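Local coordinates for serine protease p27 (Human astrovirus 1, PDB 2W5E), which cleaves the viral polyprotein into functional products as a serine endopeptidase with a chymotrypsin-like fold, at residues C91-A96 / A129-K134; M95-N99 / T122-M126; G125-A129 / A140-T144. The contacts are given in a common frame with arbitrary orientation. Residues are numbered along the deposited sequence.

Contact 1: residues C91-A96 / A129-K134. With CD (cadmium ion), chain G.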
# COMPACT_ATOMS: atom_id res chain seq x y z
N CYS A 91 -5.11 26.26 6.39
CA CYS A 91 -5.01 25.96 4.95
C CYS A 91 -5.78 24.70 4.51
O CYS A 91 -6.06 23.81 5.32
CB CYS A 91 -3.57 25.96 4.45
SG CYS A 91 -2.42 24.81 5.24
N VAL A 92 -6.13 24.66 3.22
CA VAL A 92 -7.06 23.67 2.69
C VAL A 92 -6.63 23.14 1.33
O VAL A 92 -5.81 23.76 0.65
CB VAL A 92 -8.51 24.24 2.54
CG1 VAL A 92 -9.08 24.65 3.90
CG2 VAL A 92 -8.55 25.41 1.55
N THR A 93 -7.18 21.98 0.96
CA THR A 93 -7.16 21.47 -0.40
C THR A 93 -8.63 21.33 -0.81
O THR A 93 -9.42 20.71 -0.10
CB THR A 93 -6.46 20.08 -0.50
OG1 THR A 93 -5.12 20.17 -0.01
CG2 THR A 93 -6.42 19.58 -1.95
N VAL A 94 -9.00 21.94 -1.93
CA VAL A 94 -10.37 21.82 -2.45
C VAL A 94 -10.36 20.99 -3.73
O VAL A 94 -9.59 21.29 -4.65
CB VAL A 94 -11.03 23.21 -2.71
CG1 VAL A 94 -12.53 23.05 -3.01
CG2 VAL A 94 -10.83 24.14 -1.53
N MET A 95 -11.19 19.95 -3.78
CA MET A 95 -11.29 19.06 -4.94
C MET A 95 -12.71 19.08 -5.48
O MET A 95 -13.65 18.81 -4.73
CB MET A 95 -10.99 17.60 -4.57
CG MET A 95 -9.71 17.32 -3.82
SD MET A 95 -9.54 15.53 -3.63
CE MET A 95 -10.84 15.12 -2.47
N ALA A 96 -12.85 19.36 -6.77
CA ALA A 96 -14.16 19.50 -7.39
C ALA A 96 -14.17 18.98 -8.82
O ALA A 96 -13.14 18.95 -9.50
CB ALA A 96 -14.60 20.96 -7.36
N ALA A 129 -18.36 20.34 -3.44
CA ALA A 129 -16.95 19.94 -3.34
C ALA A 129 -16.46 19.84 -1.89
O ALA A 129 -16.72 20.73 -1.08
CB ALA A 129 -16.07 20.90 -4.11
N PRO A 130 -15.74 18.75 -1.57
CA PRO A 130 -15.16 18.65 -0.24
C PRO A 130 -14.02 19.66 -0.07
O PRO A 130 -13.19 19.83 -0.98
CB PRO A 130 -14.63 17.21 -0.19
CG PRO A 130 -14.34 16.87 -1.62
CD PRO A 130 -15.41 17.58 -2.41
N VAL A 131 -14.00 20.33 1.06
CA VAL A 131 -12.89 21.20 1.43
C VAL A 131 -12.11 20.46 2.52
O VAL A 131 -12.63 20.26 3.61
CB VAL A 131 -13.37 22.59 1.92
CG1 VAL A 131 -12.18 23.50 2.21
CG2 VAL A 131 -14.28 23.24 0.88
N CYS A 132 -10.89 20.05 2.20
CA CYS A 132 -10.08 19.19 3.08
C CYS A 132 -8.95 19.95 3.78
O CYS A 132 -8.56 21.01 3.32
CB CYS A 132 -9.49 18.03 2.29
SG CYS A 132 -10.72 16.93 1.54
N ASP A 133 -8.44 19.41 4.88
CA ASP A 133 -7.23 19.94 5.51
C ASP A 133 -5.98 19.49 4.75
O ASP A 133 -6.08 18.84 3.71
CB ASP A 133 -7.16 19.59 7.02
CG ASP A 133 -7.01 18.09 7.30
OD1 ASP A 133 -6.63 17.30 6.41
OD2 ASP A 133 -7.28 17.69 8.45
N LYS A 134 -4.80 19.84 5.27
CA LYS A 134 -3.52 19.50 4.62
C LYS A 134 -3.22 18.00 4.58
O LYS A 134 -2.30 17.57 3.90
CB LYS A 134 -2.35 20.25 5.29
CG LYS A 134 -2.15 19.98 6.78
CD LYS A 134 -1.04 20.87 7.34
CE LYS A 134 -1.44 21.50 8.66
NZ LYS A 134 -1.04 20.69 9.84
CD CD G . -0.76 24.55 3.74
O HOH W 1 -5.05 22.15 7.15
O HOH W 2 -5.00 17.64 1.35
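A cadmium ion sits where this strand pair begins to part: C91 SG binds it at 2.2 Å, and H3 and H5 of the histidine-rich N-terminus are further ligands. Segments 91-96 and 129-134 run antiparallel, their short axes 4.7 Å apart at 152°. T93 and C132 form the hydrogen-bonded pair, with T93 N to C132 O at 2.9 Å and C132 N to T93 O at 2.8 Å; the next bond, M95 N to P130 O at 3.4 Å, is weak. Past the last direct bond, water 1 joins C91 O to K134 N; water 2 joins the T93 side chain (OG1) to D133 O, and T93 OG1 is also hydrogen-bonded to H5. One face carries V92, V94 and V131, with V92 CG1 and V94 CG2 at 3.7 and 4.0 Å from V131 CG1. On the other, M95 CE reaches P130 CG at 4.0 Å. The pair closes the C-terminal barrel of the chymotrypsin-like fold, the half that carries the catalytic serine. V92, V94 and V131 meet L116 and Y118 of strand 115-119, while strand 101-112 flanks 91-98 and strand 138-146 flanks 130-132, continuing the sheet from both.

Contact 2: residues M95-N99 / T122-M126; sequences MAYVN and TQDGM
The loop that leads into the G-x-S-G motif of the chymotrypsin-like proteases packs here on the end of barrel strand 91-98. Segment 95-99 is extended through V98 (phi/psi -116/109) and turns at N99, where phi becomes positive (53/-125). Segment 122-126 has no regular structure: T122 is extended (-135/152), Q123 bends the chain (-87/-15), and D124 (-63/-179) and G125 (-66/102) lead to M126 (-112/8). T122 OG1 accepts from D124 N at 3.0 Å, an ST turn. The closest CA pairs are A96 with M126 at 5.7 Å and V98 with G125 at 5.8 Å. A96 CB points toward the loop and lies 3.9 Å from M126 CG. V98, chi1 t, is the central side chain: its CG2 stands 3.9 Å from T122 CG2 and 4.1 Å from M126 CG, its CG1 3.6 Å from D124 CB. M126 takes chi values m, t, t. Y97 points away, its ring edge-to-face with H2 of the third subunit, whose R121 also packs on V98 and T122. No hydrogen bond crosses the segments, and Y97 O and G125 O, 3.5 Å apart, are both acceptors; loop and strand are therefore fitted together by apolar packing.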
# COMPACT_ATOMS: atom_id res chain seq x y z
N MET A 95 -11.19 19.95 -3.78
CA MET A 95 -11.29 19.06 -4.94
C MET A 95 -12.71 19.08 -5.48
O MET A 95 -13.65 18.81 -4.73
CB MET A 95 -10.99 17.60 -4.57
CG MET A 95 -9.71 17.32 -3.82
SD MET A 95 -9.54 15.53 -3.63
CE MET A 95 -10.84 15.12 -2.47
N ALA A 96 -12.85 19.36 -6.77
CA ALA A 96 -14.16 19.50 -7.39
C ALA A 96 -14.17 18.98 -8.82
O ALA A 96 -13.14 18.95 -9.50
CB ALA A 96 -14.60 20.96 -7.36
N TYR A 97 -15.35 18.57 -9.28
CA TYR A 97 -15.59 18.36 -10.70
C TYR A 97 -16.21 19.62 -11.27
O TYR A 97 -17.29 20.05 -10.85
CB TYR A 97 -16.47 17.14 -10.97
CG TYR A 97 -15.71 15.84 -11.07
CD1 TYR A 97 -14.86 15.58 -12.14
CD2 TYR A 97 -15.84 14.86 -10.08
CE1 TYR A 97 -14.16 14.39 -12.24
CE2 TYR A 97 -15.15 13.66 -10.17
CZ TYR A 97 -14.31 13.43 -11.24
OH TYR A 97 -13.63 12.24 -11.33
N VAL A 98 -15.50 20.24 -12.21
CA VAL A 98 -15.95 21.46 -12.85
C VAL A 98 -16.17 21.12 -14.31
O VAL A 98 -15.21 20.87 -15.04
CB VAL A 98 -14.92 22.60 -12.70
CG1 VAL A 98 -15.40 23.86 -13.41
CG2 VAL A 98 -14.64 22.89 -11.22
N ASN A 99 -17.43 21.08 -14.72
CA ASN A 99 -17.81 20.53 -16.02
C ASN A 99 -17.24 19.11 -16.16
O ASN A 99 -17.47 18.29 -15.28
CB ASN A 99 -17.41 21.49 -17.15
CG ASN A 99 -18.13 22.83 -17.06
OD1 ASN A 99 -19.31 22.88 -16.71
ND2 ASN A 99 -17.43 23.92 -17.37
N THR A 122 -11.54 28.65 -9.93
CA THR A 122 -12.59 28.93 -10.91
C THR A 122 -13.80 29.61 -10.27
O THR A 122 -14.06 29.44 -9.07
CB THR A 122 -13.02 27.66 -11.70
OG1 THR A 122 -13.89 28.05 -12.78
CG2 THR A 122 -13.75 26.66 -10.82
N GLN A 123 -14.51 30.39 -11.07
CA GLN A 123 -15.77 30.99 -10.64
C GLN A 123 -16.90 29.99 -10.92
O GLN A 123 -18.00 30.13 -10.38
CB GLN A 123 -16.03 32.31 -11.36
CG GLN A 123 -14.99 33.40 -11.09
CD GLN A 123 -15.38 34.76 -11.68
OE1 GLN A 123 -16.54 35.01 -12.00
NE2 GLN A 123 -14.39 35.64 -11.81
N ASP A 124 -16.59 28.99 -11.75
CA ASP A 124 -17.55 27.96 -12.17
C ASP A 124 -18.09 27.08 -11.04
O ASP A 124 -17.75 27.27 -9.87
CB ASP A 124 -16.92 27.07 -13.25
CG ASP A 124 -16.69 27.80 -14.56
OD1 ASP A 124 -17.67 28.34 -15.12
OD2 ASP A 124 -15.53 27.81 -15.04
N GLY A 125 -18.93 26.12 -11.41
CA GLY A 125 -19.65 25.27 -10.47
C GLY A 125 -18.80 24.31 -9.64
O GLY A 125 -18.37 23.26 -10.12
N MET A 126 -18.58 24.69 -8.38
CA MET A 126 -17.88 23.84 -7.43
C MET A 126 -18.79 23.33 -6.31
O MET A 126 -18.31 22.72 -5.35
CB MET A 126 -16.70 24.59 -6.82
CG MET A 126 -15.53 24.77 -7.74
SD MET A 126 -14.25 25.75 -6.95
CE MET A 126 -12.83 25.19 -7.89

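Contact 3: residues G125-A129 / A140-T144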
# COMPACT_ATOMS: atom_id res chain seq x y z
N GLY A 125 -18.93 26.12 -11.41
CA GLY A 125 -19.65 25.27 -10.47
C GLY A 125 -18.80 24.31 -9.64
O GLY A 125 -18.37 23.26 -10.12
N MET A 126 -18.58 24.69 -8.38
CA MET A 126 -17.88 23.84 -7.43
C MET A 126 -18.79 23.33 -6.31
O MET A 126 -18.31 22.72 -5.35
CB MET A 126 -16.70 24.59 -6.82
CG MET A 126 -15.53 24.77 -7.74
SD MET A 126 -14.25 25.75 -6.95
CE MET A 126 -12.83 25.19 -7.89
N SER A 127 -20.10 23.59 -6.42
CA SER A 127 -21.06 23.22 -5.37
C SER A 127 -20.93 21.76 -4.97
O SER A 127 -20.88 20.87 -5.82
CB SER A 127 -22.49 23.52 -5.81
OG SER A 127 -22.67 24.88 -6.18
N GLY A 128 -20.86 21.52 -3.66
CA GLY A 128 -20.77 20.17 -3.10
C GLY A 128 -19.35 19.67 -2.84
O GLY A 128 -19.15 18.71 -2.11
N ALA A 129 -18.36 20.34 -3.44
CA ALA A 129 -16.95 19.94 -3.34
C ALA A 129 -16.46 19.84 -1.89
O ALA A 129 -16.72 20.73 -1.08
CB ALA A 129 -16.07 20.90 -4.11
N ALA A 140 -15.17 20.71 5.42
CA ALA A 140 -16.32 21.50 4.98
C ALA A 140 -16.82 21.10 3.59
O ALA A 140 -16.14 20.39 2.86
CB ALA A 140 -15.98 22.99 5.02
N VAL A 141 -18.01 21.59 3.24
CA VAL A 141 -18.62 21.35 1.93
C VAL A 141 -18.82 22.68 1.18
O VAL A 141 -19.52 23.57 1.67
CB VAL A 141 -19.98 20.61 2.08
CG1 VAL A 141 -20.62 20.34 0.73
CG2 VAL A 141 -19.82 19.31 2.87
N HIS A 142 -18.21 22.81 0.03
CA HIS A 142 -18.28 24.02 -0.72
C HIS A 142 -19.69 24.44 -1.15
O HIS A 142 -20.42 23.67 -1.67
CB HIS A 142 -17.41 23.93 -1.95
CG HIS A 142 -17.41 25.17 -2.77
ND1 HIS A 142 -16.38 26.07 -2.75
CD2 HIS A 142 -18.31 25.65 -3.66
CE1 HIS A 142 -16.64 27.05 -3.58
NE2 HIS A 142 -17.80 26.82 -4.15
N GLN A 143 -20.04 25.67 -0.89
CA GLN A 143 -21.41 26.17 -1.07
C GLN A 143 -21.53 27.18 -2.20
O GLN A 143 -22.39 27.03 -3.07
CB GLN A 143 -21.94 26.79 0.23
CG GLN A 143 -22.07 25.82 1.38
CD GLN A 143 -23.19 24.80 1.18
OE1 GLN A 143 -24.26 25.14 0.68
NE2 GLN A 143 -22.93 23.56 1.57
N THR A 144 -20.67 28.19 -2.20
CA THR A 144 -20.81 29.32 -3.12
C THR A 144 -19.51 30.07 -3.35
O THR A 144 -18.49 29.80 -2.70
CB THR A 144 -21.91 30.30 -2.62
OG1 THR A 144 -22.17 31.30 -3.62
CG2 THR A 144 -21.48 30.98 -1.32
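The imidazole of H142 is overlapped by M126, whose CB lies over one ring face, 3.8 Å from the centroid and 20° off the normal, a CH-pi contact. M126 belongs to the G-x-S-G motif, G125 to G128, of the chymotrypsin-like fold, and S127 is the catalytic serine, its OG hydrogen-bonded to H37. H142 ND1 is hydrogen-bonded to Y118 OH, as in viral 3C-type proteases where such a histidine lines the S1 pocket; a similar role is probable here. Two backbone bonds fix the serine turn to strand 138-146: G128 N to H142 O at 3.0 Å and H142 N to A129 O at 2.8 Å. Beyond them Q143 and T144 face G151 in a classic beta bulge, and Q143 NE2 bonds to the backbone O of D65, another triad residue. G128 at phi/psi 93/-16 suits only glycine, since a CB would jam against the preceding carbonyl. The type II turn closes with A129 N to M126 O at 3.1 Å.

All three contacts lie in the C-terminal barrel, their centres 8 to 12 Å apart. Contacts 1 and 2 start from the same strand, 91-98: contact 1 pairs it with strand 130-132, contact 2 sets its end against the loop that precedes strand 130-132. Contact 3 takes that loop onward through S127 to A129 and ties it to strand 138-146. Along the chain, strand 91-98 comes first, then the 122-129 loop, strand 130-132 and strand 138-146. G125 and M126 belong to contacts 2 and 3, A129 to contacts 1 and 3, and V131 N probably bonds to A140 O at 2.8 Å. The nucleophile's turn is thus held between strands on both sides of 130-132 in one sheet.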